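Local coordinates for protein nucleoporin NUP170 (Chaetomium thermophilum, PDB 5HAX) that probably serves as a structural scaffold nucleoporin of the nuclear pore complex, pairing a beta-propeller-like N-terminal region with a helical C-terminal region, at residues R231-L245 with V294-H308. Residues are numbered along the deposited sequence; the frame is centred on the assembly and turned at random.
Sequences RGLYVDDTRNLLYSL and VALSPIPATEASKLH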
ATOM      1  N   ARG A 231      13.782   6.603  19.906  1.00 37.01           N
ATOM      2  CA  ARG A 231      14.157   6.838  18.520  1.00 37.46           C
ATOM      3  C   ARG A 231      12.957   6.895  17.582  1.00 42.14           C
ATOM      4  O   ARG A 231      13.112   7.333  16.437  1.00 40.80           O
ATOM      5  CB  ARG A 231      15.115   5.737  18.033  1.00 42.94           C
ATOM      6  CG  ARG A 231      16.602   6.019  18.242  1.00 59.97           C
ATOM      7  CD  ARG A 231      17.425   4.765  17.960  1.00 63.20           C
ATOM      8  NE  ARG A 231      18.557   5.000  17.064  1.00 72.18           N
ATOM      9  CZ  ARG A 231      18.444   5.229  15.759  1.00 73.91           C
ATOM     10  NH1 ARG A 231      19.531   5.422  15.021  1.00 67.80           N
ATOM     11  NH2 ARG A 231      17.247   5.278  15.188  1.00 65.73           N
ATOM     12  N   GLY A 232      11.778   6.463  18.024  1.00 40.88           N
ATOM     13  CA  GLY A 232      10.598   6.527  17.178  1.00 41.89           C
ATOM     14  C   GLY A 232       9.389   5.925  17.867  1.00 41.43           C
ATOM     15  O   GLY A 232       9.511   5.140  18.815  1.00 37.66           O
ATOM     16  N   LEU A 233       8.216   6.326  17.370  1.00 44.98           N
ATOM     17  CA  LEU A 233       6.922   5.787  17.772  1.00 39.67           C
ATOM     18  C   LEU A 233       6.200   5.243  16.545  1.00 40.83           C
ATOM     19  O   LEU A 233       6.313   5.802  15.452  1.00 36.32           O
ATOM     20  CB  LEU A 233       6.038   6.858  18.439  1.00 43.84           C
ATOM     21  CG  LEU A 233       6.347   7.315  19.866  1.00 44.89           C
ATOM     22  CD1 LEU A 233       5.284   8.303  20.319  1.00 42.15           C
ATOM     23  CD2 LEU A 233       6.414   6.139  20.822  1.00 42.73           C
ATOM     24  N   TYR A 234       5.444   4.156  16.734  1.00 38.28           N
ATOM     25  CA  TYR A 234       4.804   3.456  15.621  1.00 40.52           C
ATOM     26  C   TYR A 234       3.445   2.910  16.047  1.00 39.86           C
ATOM     27  O   TYR A 234       3.330   2.285  17.104  1.00 41.60           O
ATOM     28  CB  TYR A 234       5.699   2.315  15.119  1.00 39.82           C
ATOM     29  CG  TYR A 234       7.161   2.699  14.992  1.00 39.68           C
ATOM     30  CD1 TYR A 234       8.012   2.630  16.088  1.00 36.39           C
ATOM     31  CD2 TYR A 234       7.687   3.134  13.782  1.00 38.22           C
ATOM     32  CE1 TYR A 234       9.341   2.983  15.983  1.00 38.73           C
ATOM     33  CE2 TYR A 234       9.018   3.488  13.667  1.00 40.01           C
ATOM     34  CZ  TYR A 234       9.840   3.410  14.773  1.00 34.77           C
ATOM     35  OH  TYR A 234      11.165   3.758  14.676  1.00 40.25           O
ATOM     36  N   VAL A 235       2.429   3.121  15.206  1.00 40.84           N
ATOM     37  CA  VAL A 235       1.043   2.759  15.504  1.00 42.31           C
ATOM     38  C   VAL A 235       0.615   1.605  14.606  1.00 42.25           C
ATOM     39  O   VAL A 235       0.999   1.541  13.432  1.00 43.53           O
ATOM     40  CB  VAL A 235       0.097   3.963  15.306  1.00 46.85           C
ATOM     41  CG1 VAL A 235      -1.365   3.544  15.480  1.00 51.55           C
ATOM     42  CG2 VAL A 235       0.449   5.087  16.264  1.00 50.50           C
ATOM     43  N   ASP A 236      -0.200   0.702  15.157  1.00 41.54           N
ATOM     44  CA  ASP A 236      -0.898  -0.321  14.374  1.00 41.17           C
ATOM     45  C   ASP A 236      -2.358  -0.340  14.821  1.00 45.00           C
ATOM     46  O   ASP A 236      -2.701  -0.973  15.826  1.00 38.70           O
ATOM     47  CB  ASP A 236      -0.251  -1.694  14.529  1.00 40.62           C
ATOM     48  CG  ASP A 236      -0.922  -2.754  13.667  1.00 44.21           C
ATOM     49  OD1 ASP A 236      -1.777  -2.388  12.830  1.00 40.17           O
ATOM     50  OD2 ASP A 236      -0.588  -3.948  13.817  1.00 41.89           O
ATOM     51  N   ASP A 237      -3.213   0.343  14.053  1.00 44.17           N
ATOM     52  CA  ASP A 237      -4.630   0.441  14.393  1.00 43.14           C
ATOM     53  C   ASP A 237      -5.332  -0.909  14.330  1.00 44.19           C
ATOM     54  O   ASP A 237      -6.268  -1.150  15.098  1.00 45.84           O
ATOM     55  CB  ASP A 237      -5.324   1.427  13.454  1.00 42.59           C
ATOM     56  CG  ASP A 237      -4.875   2.859  13.668  1.00 44.01           C
ATOM     57  OD1 ASP A 237      -4.842   3.309  14.832  1.00 48.65           O
ATOM     58  OD2 ASP A 237      -4.554   3.537  12.670  1.00 52.32           O
ATOM     59  N   THR A 238      -4.905  -1.796  13.428  1.00 40.77           N
ATOM     60  CA  THR A 238      -5.578  -3.081  13.266  1.00 40.26           C
ATOM     61  C   THR A 238      -5.461  -3.953  14.508  1.00 52.39           C
ATOM     62  O   THR A 238      -6.258  -4.883  14.675  1.00 44.01           O
ATOM     63  CB  THR A 238      -5.009  -3.836  12.061  1.00 42.08           C
ATOM     64  OG1 THR A 238      -3.667  -4.262  12.339  1.00 42.98           O
ATOM     65  CG2 THR A 238      -5.019  -2.957  10.812  1.00 44.41           C
ATOM     66  N   ARG A 239      -4.484  -3.678  15.375  1.00 45.75           N
ATOM     67  CA  ARG A 239      -4.303  -4.413  16.619  1.00 44.59           C
ATOM     68  C   ARG A 239      -4.448  -3.529  17.848  1.00 46.21           C
ATOM     69  O   ARG A 239      -4.293  -4.026  18.970  1.00 45.09           O
ATOM     70  CB  ARG A 239      -2.923  -5.085  16.639  1.00 46.03           C
ATOM     71  CG  ARG A 239      -2.588  -5.877  15.385  1.00 46.17           C
ATOM     72  CD  ARG A 239      -1.218  -6.510  15.513  1.00 45.30           C
ATOM     73  NE  ARG A 239      -0.645  -6.895  14.224  1.00 46.14           N
ATOM     74  CZ  ARG A 239      -0.644  -8.129  13.727  1.00 40.86           C
ATOM     75  NH1 ARG A 239      -0.082  -8.359  12.548  1.00 43.78           N
ATOM     76  NH2 ARG A 239      -1.196  -9.135  14.395  1.00 45.10           N
ATOM     77  N   ASN A 240      -4.750  -2.240  17.669  1.00 38.86           N
ATOM     78  CA  ASN A 240      -4.824  -1.278  18.771  1.00 41.82           C
ATOM     79  C   ASN A 240      -3.522  -1.246  19.571  1.00 48.70           C
ATOM     80  O   ASN A 240      -3.528  -1.124  20.798  1.00 45.19           O
ATOM     81  CB  ASN A 240      -6.015  -1.574  19.684  1.00 49.27           C
ATOM     82  CG  ASN A 240      -7.347  -1.361  18.991  1.00 56.74           C
ATOM     83  OD1 ASN A 240      -7.471  -0.516  18.104  1.00 56.32           O
ATOM     84  ND2 ASN A 240      -8.352  -2.125  19.396  1.00 57.30           N
ATOM     85  N   LEU A 241      -2.395  -1.341  18.871  1.00 39.25           N
ATOM     86  CA  LEU A 241      -1.085  -1.355  19.501  1.00 43.55           C
ATOM     87  C   LEU A 241      -0.306  -0.089  19.172  1.00 40.15           C
ATOM     88  O   LEU A 241      -0.545   0.581  18.163  1.00 36.38           O
ATOM     89  CB  LEU A 241      -0.274  -2.581  19.067  1.00 38.92           C
ATOM     90  CG  LEU A 241      -0.829  -3.949  19.465  1.00 36.48           C
ATOM     91  CD1 LEU A 241       0.081  -5.049  18.944  1.00 45.00           C
ATOM     92  CD2 LEU A 241      -0.995  -4.057  20.976  1.00 40.50           C
ATOM     93  N   LEU A 242       0.634   0.225  20.062  1.00 46.36           N
ATOM     94  CA  LEU A 242       1.592   1.308  19.898  1.00 40.58           C
ATOM     95  C   LEU A 242       2.961   0.768  20.280  1.00 45.79           C
ATOM     96  O   LEU A 242       3.100   0.127  21.327  1.00 42.95           O
ATOM     97  CB  LEU A 242       1.212   2.507  20.776  1.00 44.44           C
ATOM     98  CG  LEU A 242       2.120   3.738  20.757  1.00 49.64           C
ATOM     99  CD1 LEU A 242       2.052   4.448  19.417  1.00 52.76           C
ATOM    100  CD2 LEU A 242       1.732   4.684  21.881  1.00 54.14           C
ATOM    101  N   TYR A 243       3.961   1.008  19.432  1.00 37.66           N
ATOM    102  CA  TYR A 243       5.325   0.547  19.661  1.00 36.07           C
ATOM    103  C   TYR A 243       6.259   1.738  19.829  1.00 39.33           C
ATOM    104  O   TYR A 243       6.105   2.755  19.146  1.00 42.35           O
ATOM    105  CB  TYR A 243       5.841  -0.309  18.499  1.00 39.34           C
ATOM    106  CG  TYR A 243       5.001  -1.515  18.146  1.00 37.49           C
ATOM    107  CD1 TYR A 243       5.148  -2.712  18.831  1.00 35.26           C
ATOM    108  CD2 TYR A 243       4.084  -1.463  17.105  1.00 38.35           C
ATOM    109  CE1 TYR A 243       4.390  -3.822  18.501  1.00 38.02           C
ATOM    110  CE2 TYR A 243       3.321  -2.566  16.765  1.00 37.43           C
ATOM    111  CZ  TYR A 243       3.480  -3.745  17.467  1.00 38.80           C
ATOM    112  OH  TYR A 243       2.729  -4.849  17.135  1.00 38.34           O
ATOM    113  N   SER A 244       7.235   1.602  20.727  1.00 35.49           N
ATOM    114  CA  SER A 244       8.327   2.559  20.846  1.00 34.75           C
ATOM    115  C   SER A 244       9.660   1.840  20.683  1.00 33.55           C
ATOM    116  O   SER A 244       9.813   0.686  21.105  1.00 36.54           O
ATOM    117  CB  SER A 244       8.301   3.297  22.192  1.00 37.10           C
ATOM    118  OG  SER A 244       8.847   2.505  23.234  1.00 39.43           O
ATOM    119  N   LEU A 245      10.614   2.530  20.065  1.00 36.96           N
ATOM    120  CA  LEU A 245      11.991   2.074  19.944  1.00 38.40           C
ATOM    121  C   LEU A 245      12.884   3.034  20.714  1.00 41.77           C
ATOM    122  O   LEU A 245      12.766   4.253  20.556  1.00 38.21           O
ATOM    123  CB  LEU A 245      12.419   2.011  18.476  1.00 37.61           C
ATOM    124  CG  LEU A 245      13.853   1.552  18.195  1.00 35.53           C
ATOM    125  CD1 LEU A 245      14.047   0.108  18.625  1.00 38.54           C
ATOM    126  CD2 LEU A 245      14.189   1.722  16.718  1.00 33.92           C
ATOM    127  N   VAL A 294      17.741   0.476  14.289  1.00 40.30           N
ATOM    128  CA  VAL A 294      17.573   1.867  13.872  1.00 35.81           C
ATOM    129  C   VAL A 294      16.131   2.224  13.514  1.00 39.78           C
ATOM    130  O   VAL A 294      15.804   3.419  13.449  1.00 40.66           O
ATOM    131  CB  VAL A 294      18.497   2.193  12.679  1.00 42.85           C
ATOM    132  CG1 VAL A 294      19.953   1.961  13.055  1.00 45.93           C
ATOM    133  CG2 VAL A 294      18.115   1.371  11.452  1.00 38.66           C
ATOM    134  N   ALA A 295      15.263   1.240  13.282  1.00 39.96           N
ATOM    135  CA  ALA A 295      13.900   1.549  12.873  1.00 34.14           C
ATOM    136  C   ALA A 295      13.002   0.345  13.107  1.00 37.12           C
ATOM    137  O   ALA A 295      13.453  -0.803  13.070  1.00 33.30           O
ATOM    138  CB  ALA A 295      13.838   1.963  11.399  1.00 32.27           C
ATOM    139  N   LEU A 296      11.723   0.631  13.346  1.00 35.97           N
ATOM    140  CA  LEU A 296      10.676  -0.376  13.404  1.00 35.20           C
ATOM    141  C   LEU A 296       9.654  -0.106  12.307  1.00 34.41           C
ATOM    142  O   LEU A 296       9.575   0.996  11.759  1.00 35.73           O
ATOM    143  CB  LEU A 296       9.971  -0.387  14.768  1.00 34.07           C
ATOM    144  CG  LEU A 296      10.849  -0.576  16.006  1.00 38.64           C
ATOM    145  CD1 LEU A 296       9.994  -0.556  17.262  1.00 33.18           C
ATOM    146  CD2 LEU A 296      11.655  -1.868  15.922  1.00 34.78           C
ATOM    147  N   SER A 297       8.873  -1.133  11.989  1.00 33.58           N
ATOM    148  CA  SER A 297       7.772  -1.003  11.045  1.00 38.68           C
ATOM    149  C   SER A 297       6.669  -1.985  11.422  1.00 35.84           C
ATOM    150  O   SER A 297       6.857  -3.202  11.294  1.00 40.58           O
ATOM    151  CB  SER A 297       8.244  -1.257   9.616  1.00 38.05           C
ATOM    152  OG  SER A 297       7.230  -0.916   8.690  1.00 40.27           O
ATOM    153  N   PRO A 298       5.518  -1.512  11.900  1.00 36.24           N
ATOM    154  CA  PRO A 298       4.439  -2.442  12.256  1.00 38.96           C
ATOM    155  C   PRO A 298       3.918  -3.197  11.042  1.00 39.82           C
ATOM    156  O   PRO A 298       3.889  -2.680   9.922  1.00 38.57           O
ATOM    157  CB  PRO A 298       3.360  -1.528  12.848  1.00 39.29           C
ATOM    158  CG  PRO A 298       4.082  -0.286  13.251  1.00 40.25           C
ATOM    159  CD  PRO A 298       5.169  -0.123  12.241  1.00 38.24           C
ATOM    160  N   ILE A 299       3.508  -4.434  11.281  1.00 36.82           N
ATOM    161  CA  ILE A 299       2.868  -5.283  10.279  1.00 39.57           C
ATOM    162  C   ILE A 299       1.417  -5.475  10.709  1.00 36.87           C
ATOM    163  O   ILE A 299       1.171  -6.024  11.791  1.00 39.22           O
ATOM    164  CB  ILE A 299       3.590  -6.633  10.137  1.00 44.05           C
ATOM    165  CG1 ILE A 299       5.047  -6.401   9.718  1.00 38.37           C
ATOM    166  CG2 ILE A 299       2.871  -7.514   9.119  1.00 38.26           C
ATOM    167  CD1 ILE A 299       5.916  -7.640   9.766  1.00 40.43           C
ATOM    168  N   PRO A 300       0.436  -5.043   9.917  1.00 40.06           N
ATOM    169  CA  PRO A 300      -0.957  -5.091  10.373  1.00 38.94           C
ATOM    170  C   PRO A 300      -1.516  -6.507  10.374  1.00 38.43           C
ATOM    171  O   PRO A 300      -1.016  -7.411   9.701  1.00 39.23           O
ATOM    172  CB  PRO A 300      -1.688  -4.205   9.360  1.00 45.24           C
ATOM    173  CG  PRO A 300      -0.879  -4.331   8.116  1.00 42.09           C
ATOM    174  CD  PRO A 300       0.551  -4.481   8.560  1.00 40.06           C
ATOM    175  N   ALA A 301      -2.587  -6.687  11.154  1.00 42.21           N
ATOM    176  CA  ALA A 301      -3.217  -7.999  11.270  1.00 43.65           C
ATOM    177  C   ALA A 301      -3.833  -8.448   9.951  1.00 46.82           C
ATOM    178  O   ALA A 301      -3.980  -9.653   9.715  1.00 41.93           O
ATOM    179  CB  ALA A 301      -4.281  -7.976  12.366  1.00 45.47           C
ATOM    180  N   THR A 302      -4.202  -7.502   9.087  1.00 41.74           N
ATOM    181  CA  THR A 302      -4.717  -7.860   7.770  1.00 44.10           C
ATOM    182  C   THR A 302      -3.661  -8.568   6.932  1.00 45.98           C
ATOM    183  O   THR A 302      -4.000  -9.386   6.069  1.00 39.64           O
ATOM    184  CB  THR A 302      -5.210  -6.607   7.044  1.00 46.40           C
ATOM    185  OG1 THR A 302      -4.143  -5.656   6.953  1.00 53.40           O
ATOM    186  CG2 THR A 302      -6.374  -5.981   7.794  1.00 50.14           C
ATOM    187  N   GLU A 303      -2.384  -8.274   7.175  1.00 42.85           N
ATOM    188  CA  GLU A 303      -1.292  -8.836   6.391  1.00 42.03           C
ATOM    189  C   GLU A 303      -0.777 -10.147   6.972  1.00 38.21           C
ATOM    190  O   GLU A 303      -0.439 -11.067   6.218  1.00 38.70           O
ATOM    191  CB  GLU A 303      -0.148  -7.823   6.289  1.00 34.92           C
ATOM    192  CG  GLU A 303       0.997  -8.267   5.389  1.00 39.51           C
ATOM    193  CD  GLU A 303       1.969  -7.142   5.077  1.00 37.78           C
ATOM    194  OE1 GLU A 303       1.902  -6.089   5.745  1.00 38.21           O
ATOM    195  OE2 GLU A 303       2.798  -7.308   4.160  1.00 40.70           O
ATOM    196  N   ALA A 304      -0.713 -10.253   8.298  1.00 37.39           N
ATOM    197  CA  ALA A 304      -0.171 -11.440   8.941  1.00 38.12           C
ATOM    198  C   ALA A 304      -0.736 -11.551  10.349  1.00 44.95           C
ATOM    199  O   ALA A 304      -0.913 -10.540  11.035  1.00 44.44           O
ATOM    200  CB  ALA A 304       1.359 -11.395   8.984  1.00 42.72           C
ATOM    201  N   SER A 305      -1.006 -12.786  10.774  1.00 45.56           N
ATOM    202  CA  SER A 305      -1.551 -13.026  12.105  1.00 50.30           C
ATOM    203  C   SER A 305      -0.460 -12.995  13.170  1.00 41.14           C
ATOM    204  O   SER A 305      -0.592 -12.300  14.185  1.00 42.58           O
ATOM    205  CB  SER A 305      -2.276 -14.371  12.135  1.00 50.14           C
ATOM    206  OG  SER A 305      -2.654 -14.715  13.454  1.00 52.15           O
ATOM    207  N   LYS A 306       0.623 -13.741  12.956  1.00 43.26           N
ATOM    208  CA  LYS A 306       1.663 -13.908  13.964  1.00 44.98           C
ATOM    209  C   LYS A 306       2.703 -12.790  13.922  1.00 46.49           C
ATOM    210  O   LYS A 306       2.959 -12.145  14.944  1.00 42.40           O
ATOM    211  CB  LYS A 306       2.339 -15.270  13.780  1.00 48.80           C
ATOM    212  CG  LYS A 306       1.415 -16.451  14.047  1.00 54.60           C
ATOM    213  CD  LYS A 306       2.026 -17.761  13.580  1.00 80.55           C
ATOM    214  CE  LYS A 306       1.051 -18.916  13.749  1.00 99.49           C
ATOM    215  NZ  LYS A 306       1.539 -20.165  13.103  1.00 94.54           N
ATOM    216  N   LEU A 307       3.308 -12.545  12.760  1.00 40.65           N
ATOM    217  CA  LEU A 307       4.360 -11.538  12.651  1.00 39.03           C
ATOM    218  C   LEU A 307       3.762 -10.148  12.829  1.00 36.96           C
ATOM    219  O   LEU A 307       2.985  -9.682  11.991  1.00 39.79           O
ATOM    220  CB  LEU A 307       5.078 -11.661  11.311  1.00 42.91           C
ATOM    221  CG  LEU A 307       5.895 -12.941  11.123  1.00 43.01           C
ATOM    222  CD1 LEU A 307       6.458 -13.005   9.712  1.00 44.50           C
ATOM    223  CD2 LEU A 307       7.018 -13.035  12.151  1.00 38.89           C
ATOM    224  N   HIS A 308       4.139  -9.483  13.922  1.00 36.58           N
ATOM    225  CA  HIS A 308       3.617  -8.171  14.280  1.00 34.25           C
ATOM    226  C   HIS A 308       4.502  -7.016  13.837  1.00 40.76           C
ATOM    227  O   HIS A 308       3.997  -5.904  13.651  1.00 38.61           O
ATOM    228  CB  HIS A 308       3.444  -8.068  15.801  1.00 40.63           C
ATOM    229  CG  HIS A 308       2.195  -8.708  16.323  1.00 39.41           C
ATOM    230  ND1 HIS A 308       1.859 -10.018  16.060  1.00 38.40           N
ATOM    231  CD2 HIS A 308       1.212  -8.221  17.117  1.00 38.62           C
ATOM    232  CE1 HIS A 308       0.717 -10.306  16.659  1.00 43.19           C
ATOM    233  NE2 HIS A 308       0.305  -9.233  17.309  1.00 42.50           N
TER
HETATM  234  O   HOH W   1       1.776  -4.589  14.667  1.00 39.55           O
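Two neighbouring blades of a beta-propeller face each other here: the hairpin of strands 232-236 and 241-245 packs against strand 294-298 and the loop 299-306 with His308 beyond it. Strands 232-236 and 294-298 run nearly parallel, axes 6.9 Å apart, meeting mainly through side chains. Leu296 CB sits over the Tyr234 ring face, a CH-pi contact 3.7 Å from the centroid, while Leu296 CD1 reaches Leu245 CB. Pro298 CG presses on Tyr234 CB. At the hairpin turn Arg239, CG anti to its carbonyl carbon (chi1 -49°) and the chain then extended to NE, reaches with its guanidinium into the 299-306 loop. NE and NH1 both donate to Ile299 O, which lies near the guanidinium plane, NH1 at 2.8 Å; NH1 also donates to Ala304 O and NH2 to Ser305 O. Ala301 N lies over one guanidinium face and the His308 ring over the opposite one, planes 31° apart. Asp236 OD2 salt-bridges Arg239 NE at 3.0 Å, and Asp236 OD1 accepts from Thr238 OG1, which in turn receives Ala301 N at 2.9 Å (N-H...O 170°). A water links Asp236 OD2, Tyr243 OH and His308 O. A leucine in place of Arg239 would probably leave three loop carbonyls without this donor and Asp236 without its charged mate. Apolar packing between strands, with the arginine-centred polar network at the hairpin turn, is consistent with the interface between adjacent beta-propeller blades.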